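Local coordinates for anopheles Plasmodium-responsive Leucine-rich repeat protein 1B (Anopheles gambiae, PDB 4XGO) that probably acts in the mosquito's response to Plasmodium as a leucine-rich repeat protein and partner of LRIM1, at residues L52-N57 and T74-D79; G89-T94 and D112-A117; P95-M100 and T119-L124. One frame throughout, in Å; residues are numbered along the deposited sequence.

In the fold
The three contacts lie toward the N-terminal end of the leucine-rich repeat domain, each joining equivalent parts of successive coils of the solenoid. Interaction 1 (52-57 with 74-79) comes first along the chain and closes before the others open, whereas the segments of interactions 2 and 3 alternate. Interactions 1 and 3 belong to the same parallel sheet, strands 75-77 and 99-101 being neighbours in it, and their centres are about 13 Å apart. Interaction 2 joins loop turns away from the strands, its centre about 11 Å from that of interaction 3 and 17 Å from that of interaction 1. Phe91, Leu76, Met100 and Phe115 pack between them, tying sheet and loops through one apolar interior.

Interaction 1. Residues L52-N57 and T74-D79; sequences LYMRFN and TVLMLD
Leu52 (chi1 179°) and Leu76 (chi1 177°) both hold CG anti to the backbone N, so the two side chains lie side by side and point the same way. Leu52 CD2 meets Leu76 CD1 at 3.9 Å, and Met54, bent at chi3, brings its CE to the same methyl group. On the face of the sheet bearing Tyr53 and Met77, both side chains have CG anti to the carbonyl carbon; Met77 SD lies 4.8 Å from the centroid of the Tyr53 ring, an oblique Met-aromatic contact.

The bend of Arg55 at chi3 (81°) turns NE toward Asp79, giving a salt bridge with NE 3.0 Å from OD2. The carboxylate oxygen lies near the guanidinium plane, but NE approaches it from above the carboxylate plane. Asp79 OD1 is held by the hydroxyls of Ser101 and Ser103, while Arg55 NH1 bonds to Gly32 O of the second subunit.

Parallel register is evident from Leu52 N to Val75 O at 2.9 Å, Met77 N to Leu52 O at 3.1 Å and Met54 N to Met77 O at 2.8 Å. Beyond the strands, Phe56 N reaches Asp79 O at 3.0 Å. This is the repeating strand pair of a leucine-rich repeat solenoid: strand 51-53 is flanked by 27-29 and 75-77, and the latter is followed by 99-101.

Interaction 2. Residues G89-T94 and D112-A117; sequences GIFHNT and DDTFQA
Apolar packing is centred on Phe91 and Phe115, equivalent aromatic residues of successive repeats. Each has CG anti to its carbonyl carbon (chi1 -56° and -62°), so the side chains run side by side in the same direction. Their planes are only 18° apart, yet the rings are slid so far that they barely overlap, with centroids 5.7 Å apart. The touch is therefore made by single ring carbons, Phe91 CE2 meeting Phe115 CE1 obliquely at 3.7 Å. Thr114 CG2 inserts beside this pair: it sits over the centre of the Phe115 ring, 3.8 Å above the plane, and meets Phe91 CD2 at 3.9 Å. Farther along, the methyl group of Ala117 packs on the main chain, its CB 3.6 Å from His92 O and also close to Phe91 O.

Polar linkage runs through water. One water accepts from Phe91 N and donates to Thr114 O at 2.6 Å. A second donates to Thr114 O at 2.8 Å, accepts from Ala117 N at 2.9 Å and makes a weak bond to Phe91 O. A third accepts from Gly89 N and donates weakly to Asp113 OD1. Within the segments, beta turns 89-92 and 113-116 are each closed by a backbone bond, His92 N to Gly89 O and Gln116 N to Asp113 O. The Thr114 hydroxyl bonds back to Glu111 O.

The chemistry implies a division of labour between these type I turns: ring carbons and methyl groups pack alongside Met100, while two waters gripping Thr114 O bridge backbone groups of neighbouring coils.

Interaction 3. Residues P95-M100 and T119-L124; sequences PKLTMM and TALQNL. Unlike the reference sequence in segment 95-100: Met100 (reference Leu).
Thr98 O is the best-held polar atom here, gripped by two backbone N-H groups in succession: Gln122 N at 2.9 Å and Asn123 N at 3.0 Å. The two donors use it differently. Asn123 N lies in the carbonyl plane, whereas Gln122 N stands above that plane. Met100 N then bonds to Asn123 O at 3.0 Å, almost along the C=O axis, and sets the parallel register of Met99 with Asn123 and Met100 with Leu124.

On the buried face, Met100, which differs from the reference sequence, has CG anti to the backbone N and then bends at chi2 (-73°) and chi3 (-75°). The bends carry its CE to Leu124 CD1, 3.8 Å away, while its CB touches Leu121 CD1. That leucine methyl also lies 3.7 Å from Thr98 O, so an apolar group packs against the carbonyl that accepts both bonds.

On the other face, Met99 and Asn123 cross obliquely. Met99, bent at chi3, brings its terminal CE to Asn123 CB at 3.7 Å. A water lies 2.7 Å from Thr98 OG1 and accepts a weak bond from Asn123 ND2; the hydroxyl also bonds to Thr74 O.

This is the strand-to-strand step of a leucine-rich repeat solenoid. The pairing repeats on both sides of strand 99-101, which lies between 75-77 and 123-125, with Met99 bonded through its backbone to Leu76, and strand 123-125 is followed by 144-146.

Interaction 1. Residues L52-N57 and T74-D79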
loop_
_atom_site.group_PDB
_atom_site.type_symbol
_atom_site.label_atom_id
_atom_site.label_comp_id
_atom_site.label_asym_id
_atom_site.label_seq_id
_atom_site.Cartn_x
_atom_site.Cartn_y
_atom_site.Cartn_z
ATOM N N LEU A 52 -14.470 2.666 -19.297
ATOM C CA LEU A 52 -15.111 2.393 -18.022
ATOM C C LEU A 52 -14.062 2.271 -16.939
ATOM O O LEU A 52 -13.221 1.374 -16.990
ATOM C CB LEU A 52 -15.916 1.103 -18.100
ATOM C CG LEU A 52 -16.648 0.625 -16.855
ATOM C CD1 LEU A 52 -17.569 1.707 -16.327
ATOM C CD2 LEU A 52 -17.406 -0.671 -17.194
ATOM N N TYR A 53 -14.103 3.198 -15.988
ATOM C CA TYR A 53 -13.135 3.227 -14.898
ATOM C C TYR A 53 -13.803 2.798 -13.605
ATOM O O TYR A 53 -14.750 3.457 -13.150
ATOM C CB TYR A 53 -12.542 4.624 -14.734
ATOM C CG TYR A 53 -12.004 5.292 -15.973
ATOM C CD1 TYR A 53 -11.436 4.562 -17.002
ATOM C CD2 TYR A 53 -12.017 6.691 -16.081
ATOM C CE1 TYR A 53 -10.899 5.176 -18.112
ATOM C CE2 TYR A 53 -11.469 7.329 -17.185
ATOM C CZ TYR A 53 -10.926 6.581 -18.199
ATOM O OH TYR A 53 -10.373 7.203 -19.300
ATOM N N MET A 54 -13.348 1.670 -13.037
ATOM C CA MET A 54 -13.864 1.166 -11.751
ATOM C C MET A 54 -12.724 0.814 -10.781
ATOM O O MET A 54 -12.815 -0.120 -9.965
ATOM C CB MET A 54 -14.813 -0.031 -11.979
ATOM C CG MET A 54 -15.999 0.329 -12.838
ATOM S SD MET A 54 -17.179 -1.041 -12.989
ATOM C CE MET A 54 -16.470 -1.930 -14.338
ATOM N N ARG A 55 -11.670 1.619 -10.846
ATOM C CA ARG A 55 -10.485 1.444 -10.005
ATOM C C ARG A 55 -10.793 1.863 -8.552
ATOM O O ARG A 55 -11.680 2.679 -8.313
ATOM C CB ARG A 55 -9.346 2.358 -10.494
ATOM C CG ARG A 55 -8.985 2.325 -11.977
ATOM C CD ARG A 55 -7.954 3.425 -12.295
ATOM N NE ARG A 55 -6.617 2.960 -11.926
ATOM C CZ ARG A 55 -5.597 3.702 -11.503
ATOM N NH1 ARG A 55 -5.682 5.010 -11.347
ATOM N NH2 ARG A 55 -4.457 3.103 -11.203
ATOM N N PHE A 56 -10.066 1.272 -7.602
ATOM C CA PHE A 56 -10.125 1.646 -6.191
ATOM C C PHE A 56 -11.519 1.471 -5.603
ATOM O O PHE A 56 -12.036 2.352 -4.909
ATOM C CB PHE A 56 -9.635 3.087 -5.972
ATOM C CG PHE A 56 -8.265 3.355 -6.525
ATOM C CD1 PHE A 56 -7.148 2.968 -5.830
ATOM C CD2 PHE A 56 -8.107 4.055 -7.710
ATOM C CE1 PHE A 56 -5.880 3.254 -6.316
ATOM C CE2 PHE A 56 -6.849 4.331 -8.210
ATOM C CZ PHE A 56 -5.739 3.923 -7.520
ATOM N N ASN A 57 -12.124 0.328 -5.889
ATOM C CA ASN A 57 -13.382 -0.037 -5.269
ATOM C C ASN A 57 -13.147 -1.284 -4.428
ATOM O O ASN A 57 -12.007 -1.585 -4.053
ATOM C CB ASN A 57 -14.448 -0.228 -6.358
ATOM C CG ASN A 57 -14.973 1.091 -6.900
ATOM O OD1 ASN A 57 -15.606 1.878 -6.171
ATOM N ND2 ASN A 57 -14.730 1.339 -8.170
ATOM N N THR A 74 -13.681 0.142 -25.085
ATOM C CA THR A 74 -12.317 0.133 -25.557
ATOM C C THR A 74 -11.305 0.138 -24.403
ATOM O O THR A 74 -10.205 -0.364 -24.581
ATOM C CB THR A 74 -12.007 1.325 -26.476
ATOM O OG1 THR A 74 -12.114 2.542 -25.736
ATOM C CG2 THR A 74 -12.969 1.366 -27.666
ATOM N N VAL A 75 -11.683 0.689 -23.250
ATOM C CA VAL A 75 -10.771 0.797 -22.095
ATOM C C VAL A 75 -11.511 0.375 -20.846
ATOM O O VAL A 75 -12.602 0.878 -20.590
ATOM C CB VAL A 75 -10.274 2.248 -21.904
ATOM C CG1 VAL A 75 -9.351 2.352 -20.690
ATOM C CG2 VAL A 75 -9.543 2.731 -23.144
ATOM N N LEU A 76 -10.957 -0.587 -20.111
ATOM C CA LEU A 76 -11.530 -1.036 -18.855
ATOM C C LEU A 76 -10.428 -1.030 -17.801
ATOM O O LEU A 76 -9.434 -1.701 -17.974
ATOM C CB LEU A 76 -12.111 -2.445 -18.992
ATOM C CG LEU A 76 -12.680 -3.070 -17.725
ATOM C CD1 LEU A 76 -13.912 -2.326 -17.255
ATOM C CD2 LEU A 76 -13.010 -4.535 -17.948
ATOM N N MET A 77 -10.660 -0.296 -16.715
ATOM C CA MET A 77 -9.687 -0.212 -15.631
ATOM C C MET A 77 -10.336 -0.643 -14.337
ATOM O O MET A 77 -11.322 -0.033 -13.859
ATOM C CB MET A 77 -9.123 1.199 -15.539
ATOM C CG MET A 77 -8.556 1.655 -16.865
ATOM S SD MET A 77 -7.539 3.115 -16.702
ATOM C CE MET A 77 -5.957 2.370 -16.315
ATOM N N LEU A 78 -9.810 -1.746 -13.797
ATOM C CA LEU A 78 -10.331 -2.357 -12.586
ATOM C C LEU A 78 -9.230 -2.579 -11.577
ATOM O O LEU A 78 -9.351 -3.446 -10.708
ATOM C CB LEU A 78 -11.009 -3.696 -12.929
ATOM C CG LEU A 78 -12.472 -3.499 -13.288
ATOM C CD1 LEU A 78 -12.960 -4.688 -14.094
ATOM C CD2 LEU A 78 -13.259 -3.348 -11.998
ATOM N N ASP A 79 -8.207 -1.729 -11.636
ATOM C CA ASP A 79 -7.089 -1.821 -10.690
ATOM C C ASP A 79 -7.587 -1.586 -9.280
ATOM O O ASP A 79 -8.525 -0.814 -9.071
ATOM C CB ASP A 79 -5.987 -0.822 -11.005
ATOM C CG ASP A 79 -5.733 -0.691 -12.474
ATOM O OD1 ASP A 79 -4.929 -1.459 -13.052
ATOM O OD2 ASP A 79 -6.385 0.196 -13.058
#

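Interaction 2. Residues G89-T94 and D112-A117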
loop_
_atom_site.group_PDB
_atom_site.type_symbol
_atom_site.label_atom_id
_atom_site.label_comp_id
_atom_site.label_asym_id
_atom_site.label_seq_id
_atom_site.Cartn_x
_atom_site.Cartn_y
_atom_site.Cartn_z
ATOM N N GLY A 89 -16.447 -16.024 -20.337
ATOM C CA GLY A 89 -17.235 -15.178 -21.198
ATOM C C GLY A 89 -17.194 -13.707 -20.827
ATOM O O GLY A 89 -17.908 -12.898 -21.415
ATOM N N ILE A 90 -16.376 -13.339 -19.842
ATOM C CA ILE A 90 -16.361 -11.958 -19.358
ATOM C C ILE A 90 -16.122 -10.935 -20.488
ATOM O O ILE A 90 -16.769 -9.879 -20.508
ATOM C CB ILE A 90 -15.353 -11.776 -18.194
ATOM C CG1 ILE A 90 -15.503 -10.395 -17.538
ATOM C CG2 ILE A 90 -13.929 -12.011 -18.666
ATOM C CD1 ILE A 90 -16.833 -10.195 -16.833
ATOM N N PHE A 91 -15.224 -11.250 -21.425
ATOM C CA PHE A 91 -14.930 -10.349 -22.554
ATOM C C PHE A 91 -15.421 -10.859 -23.911
ATOM O O PHE A 91 -14.955 -10.413 -24.967
ATOM C CB PHE A 91 -13.428 -10.037 -22.620
ATOM C CG PHE A 91 -12.877 -9.451 -21.352
ATOM C CD1 PHE A 91 -13.522 -8.393 -20.716
ATOM C CD2 PHE A 91 -11.716 -9.951 -20.785
ATOM C CE1 PHE A 91 -13.027 -7.854 -19.536
ATOM C CE2 PHE A 91 -11.216 -9.420 -19.603
ATOM C CZ PHE A 91 -11.872 -8.365 -18.982
ATOM N N HIS A 92 -16.389 -11.768 -23.904
ATOM C CA HIS A 92 -16.851 -12.346 -25.158
ATOM C C HIS A 92 -17.522 -11.314 -26.081
ATOM O O HIS A 92 -17.486 -11.449 -27.316
ATOM C CB HIS A 92 -17.830 -13.482 -24.873
ATOM C CG HIS A 92 -18.440 -14.067 -26.107
ATOM N ND1 HIS A 92 -17.714 -14.819 -27.008
ATOM C CD2 HIS A 92 -19.702 -14.000 -26.597
ATOM C CE1 HIS A 92 -18.511 -15.207 -27.990
ATOM N NE2 HIS A 92 -19.719 -14.720 -27.766
ATOM N N ASN A 93 -18.156 -10.310 -25.481
ATOM C CA ASN A 93 -18.915 -9.334 -26.227
ATOM C C ASN A 93 -18.266 -7.951 -26.195
ATOM O O ASN A 93 -18.948 -6.942 -26.430
ATOM C CB ASN A 93 -20.339 -9.271 -25.678
ATOM C CG ASN A 93 -21.079 -10.588 -25.833
ATOM O OD1 ASN A 93 -21.327 -11.292 -24.852
ATOM N ND2 ASN A 93 -21.384 -10.957 -27.078
ATOM N N THR A 94 -16.954 -7.907 -25.918
ATOM C CA THR A 94 -16.205 -6.652 -25.928
ATOM C C THR A 94 -15.025 -6.687 -26.915
ATOM O O THR A 94 -13.846 -6.556 -26.512
ATOM C CB THR A 94 -15.731 -6.278 -24.515
ATOM O OG1 THR A 94 -14.888 -7.310 -23.979
ATOM C CG2 THR A 94 -16.924 -6.074 -23.592
ATOM N N ASP A 112 -7.252 -19.570 -20.600
ATOM C CA ASP A 112 -6.770 -19.388 -21.961
ATOM C C ASP A 112 -7.785 -18.780 -22.947
ATOM O O ASP A 112 -7.364 -18.204 -23.936
ATOM C CB ASP A 112 -6.212 -20.702 -22.517
ATOM C CG ASP A 112 -4.923 -21.130 -21.841
ATOM O OD1 ASP A 112 -4.396 -20.421 -20.937
ATOM O OD2 ASP A 112 -4.407 -22.197 -22.244
ATOM N N ASP A 113 -9.088 -18.898 -22.686
ATOM C CA ASP A 113 -10.106 -18.314 -23.590
ATOM C C ASP A 113 -10.522 -16.869 -23.223
ATOM O O ASP A 113 -11.336 -16.254 -23.907
ATOM C CB ASP A 113 -11.322 -19.245 -23.745
ATOM C CG ASP A 113 -12.088 -19.489 -22.442
ATOM O OD1 ASP A 113 -11.704 -18.980 -21.366
ATOM O OD2 ASP A 113 -13.093 -20.243 -22.507
ATOM N N THR A 114 -9.919 -16.315 -22.174
ATOM C CA THR A 114 -10.338 -15.021 -21.634
ATOM C C THR A 114 -10.305 -13.937 -22.718
ATOM O O THR A 114 -11.249 -13.136 -22.841
ATOM C CB THR A 114 -9.447 -14.619 -20.435
ATOM O OG1 THR A 114 -9.569 -15.611 -19.409
ATOM C CG2 THR A 114 -9.863 -13.282 -19.861
ATOM N N PHE A 115 -9.247 -13.939 -23.527
ATOM C CA PHE A 115 -9.019 -12.878 -24.513
ATOM C C PHE A 115 -9.221 -13.318 -25.968
ATOM O O PHE A 115 -8.666 -12.712 -26.891
ATOM C CB PHE A 115 -7.616 -12.284 -24.280
ATOM C CG PHE A 115 -7.457 -11.641 -22.932
ATOM C CD1 PHE A 115 -8.146 -10.471 -22.617
ATOM C CD2 PHE A 115 -6.621 -12.191 -21.966
ATOM C CE1 PHE A 115 -8.010 -9.874 -21.379
ATOM C CE2 PHE A 115 -6.488 -11.597 -20.725
ATOM C CZ PHE A 115 -7.182 -10.440 -20.430
ATOM N N GLN A 116 -10.045 -14.346 -26.181
ATOM C CA GLN A 116 -10.309 -14.852 -27.538
ATOM C C GLN A 116 -10.937 -13.813 -28.461
ATOM O O GLN A 116 -10.531 -13.699 -29.615
ATOM C CB GLN A 116 -11.207 -16.101 -27.512
ATOM C CG GLN A 116 -11.742 -16.473 -28.895
ATOM C CD GLN A 116 -12.345 -17.864 -28.960
ATOM O OE1 GLN A 116 -13.100 -18.270 -28.068
ATOM N NE2 GLN A 116 -12.036 -18.595 -30.030
ATOM N N ALA A 117 -11.908 -13.059 -27.949
ATOM C CA ALA A 117 -12.670 -12.118 -28.768
ATOM C C ALA A 117 -12.000 -10.757 -28.836
ATOM O O ALA A 117 -12.295 -9.961 -29.734
ATOM C CB ALA A 117 -14.083 -11.978 -28.227
HETATM O O HOH W 1 -13.810 -16.327 -21.009
HETATM O O HOH W 2 -13.672 -13.666 -21.920
HETATM O O HOH W 3 -12.690 -12.677 -25.220
#

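Interaction 3. Residues P95-M100 and T119-L124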
loop_
_atom_site.group_PDB
_atom_site.type_symbol
_atom_site.label_atom_id
_atom_site.label_comp_id
_atom_site.label_asym_id
_atom_site.label_seq_id
_atom_site.Cartn_x
_atom_site.Cartn_y
_atom_site.Cartn_z
ATOM N N PRO A 95 -15.325 -6.794 -28.224
ATOM C CA PRO A 95 -14.260 -6.999 -29.217
ATOM C C PRO A 95 -13.394 -5.785 -29.510
ATOM O O PRO A 95 -12.339 -5.935 -30.143
ATOM C CB PRO A 95 -15.035 -7.426 -30.476
ATOM C CG PRO A 95 -16.357 -6.785 -30.311
ATOM C CD PRO A 95 -16.660 -6.851 -28.845
ATOM N N LYS A 96 -13.837 -4.608 -29.068
ATOM C CA LYS A 96 -13.128 -3.375 -29.340
ATOM C C LYS A 96 -12.129 -3.051 -28.246
ATOM O O LYS A 96 -11.463 -2.042 -28.352
ATOM C CB LYS A 96 -14.089 -2.185 -29.506
ATOM C CG LYS A 96 -15.245 -2.434 -30.472
ATOM C CD LYS A 96 -14.766 -2.801 -31.865
ATOM C CE LYS A 96 -15.939 -3.013 -32.828
ATOM N NZ LYS A 96 -16.901 -1.878 -32.810
ATOM N N LEU A 97 -12.022 -3.904 -27.220
ATOM C CA LEU A 97 -11.154 -3.618 -26.069
ATOM C C LEU A 97 -9.713 -3.502 -26.509
ATOM O O LEU A 97 -9.178 -4.436 -27.111
ATOM C CB LEU A 97 -11.282 -4.737 -25.041
ATOM C CG LEU A 97 -10.720 -4.507 -23.652
ATOM C CD1 LEU A 97 -11.432 -3.391 -22.905
ATOM C CD2 LEU A 97 -10.813 -5.814 -22.889
ATOM N N THR A 98 -9.078 -2.380 -26.180
ATOM C CA THR A 98 -7.662 -2.146 -26.496
ATOM C C THR A 98 -6.757 -2.056 -25.271
ATOM O O THR A 98 -5.555 -2.293 -25.398
ATOM C CB THR A 98 -7.453 -0.892 -27.357
ATOM O OG1 THR A 98 -7.708 0.301 -26.583
ATOM C CG2 THR A 98 -8.373 -0.950 -28.567
ATOM N N MET A 99 -7.330 -1.681 -24.126
ATOM C CA MET A 99 -6.592 -1.565 -22.868
ATOM C C MET A 99 -7.418 -2.141 -21.743
ATOM O O MET A 99 -8.592 -1.787 -21.562
ATOM C CB MET A 99 -6.262 -0.110 -22.530
ATOM C CG MET A 99 -5.736 0.063 -21.103
ATOM S SD MET A 99 -5.116 1.716 -20.821
ATOM C CE MET A 99 -3.633 1.726 -21.820
ATOM N N MET A 100 -6.800 -3.025 -20.974
ATOM C CA MET A 100 -7.457 -3.625 -19.838
ATOM C C MET A 100 -6.472 -3.619 -18.687
ATOM O O MET A 100 -5.381 -4.197 -18.803
ATOM C CB MET A 100 -7.920 -5.045 -20.183
ATOM C CG MET A 100 -9.083 -5.543 -19.343
ATOM S SD MET A 100 -8.625 -5.934 -17.653
ATOM C CE MET A 100 -7.753 -7.482 -17.831
ATOM N N THR A 119 -9.440 -9.199 -30.010
ATOM C CA THR A 119 -8.362 -9.303 -30.993
ATOM C C THR A 119 -7.666 -7.970 -31.298
ATOM O O THR A 119 -6.777 -7.912 -32.164
ATOM C CB THR A 119 -8.864 -9.984 -32.295
ATOM O OG1 THR A 119 -9.980 -9.274 -32.822
ATOM C CG2 THR A 119 -9.259 -11.421 -32.009
ATOM N N ALA A 120 -8.065 -6.905 -30.604
ATOM C CA ALA A 120 -7.393 -5.615 -30.705
ATOM C C ALA A 120 -6.734 -5.222 -29.395
ATOM O O ALA A 120 -6.307 -4.071 -29.253
ATOM C CB ALA A 120 -8.378 -4.526 -31.094
ATOM N N LEU A 121 -6.671 -6.144 -28.438
ATOM C CA LEU A 121 -6.120 -5.819 -27.122
ATOM C C LEU A 121 -4.618 -5.536 -27.224
ATOM O O LEU A 121 -3.833 -6.419 -27.575
ATOM C CB LEU A 121 -6.394 -6.955 -26.128
ATOM C CG LEU A 121 -5.873 -6.771 -24.681
ATOM C CD1 LEU A 121 -6.539 -5.594 -24.012
ATOM C CD2 LEU A 121 -6.082 -8.028 -23.850
ATOM N N GLN A 122 -4.206 -4.305 -26.920
ATOM C CA GLN A 122 -2.805 -3.939 -27.064
ATOM C C GLN A 122 -2.085 -3.707 -25.753
ATOM O O GLN A 122 -0.880 -3.890 -25.695
ATOM C CB GLN A 122 -2.656 -2.667 -27.899
ATOM C CG GLN A 122 -3.021 -2.830 -29.351
ATOM C CD GLN A 122 -2.440 -1.733 -30.218
ATOM O OE1 GLN A 122 -1.520 -1.006 -29.807
ATOM N NE2 GLN A 122 -2.988 -1.585 -31.408
ATOM N N ASN A 123 -2.812 -3.271 -24.729
ATOM C CA ASN A 123 -2.209 -2.877 -23.462
ATOM C C ASN A 123 -2.873 -3.651 -22.331
ATOM O O ASN A 123 -4.070 -3.527 -22.117
ATOM C CB ASN A 123 -2.340 -1.367 -23.267
ATOM C CG ASN A 123 -1.683 -0.579 -24.392
ATOM O OD1 ASN A 123 -0.456 -0.465 -24.460
ATOM N ND2 ASN A 123 -2.496 -0.024 -25.278
ATOM N N LEU A 124 -2.071 -4.449 -21.627
ATOM C CA LEU A 124 -2.583 -5.330 -20.607
ATOM C C LEU A 124 -1.746 -5.160 -19.334
ATOM O O LEU A 124 -0.515 -5.352 -19.351
ATOM C CB LEU A 124 -2.534 -6.769 -21.098
ATOM C CG LEU A 124 -3.008 -7.850 -20.138
ATOM C CD1 LEU A 124 -4.434 -7.619 -19.665
ATOM C CD2 LEU A 124 -2.875 -9.213 -20.798
HETATM O O HOH W 4 -5.425 1.347 -25.501
#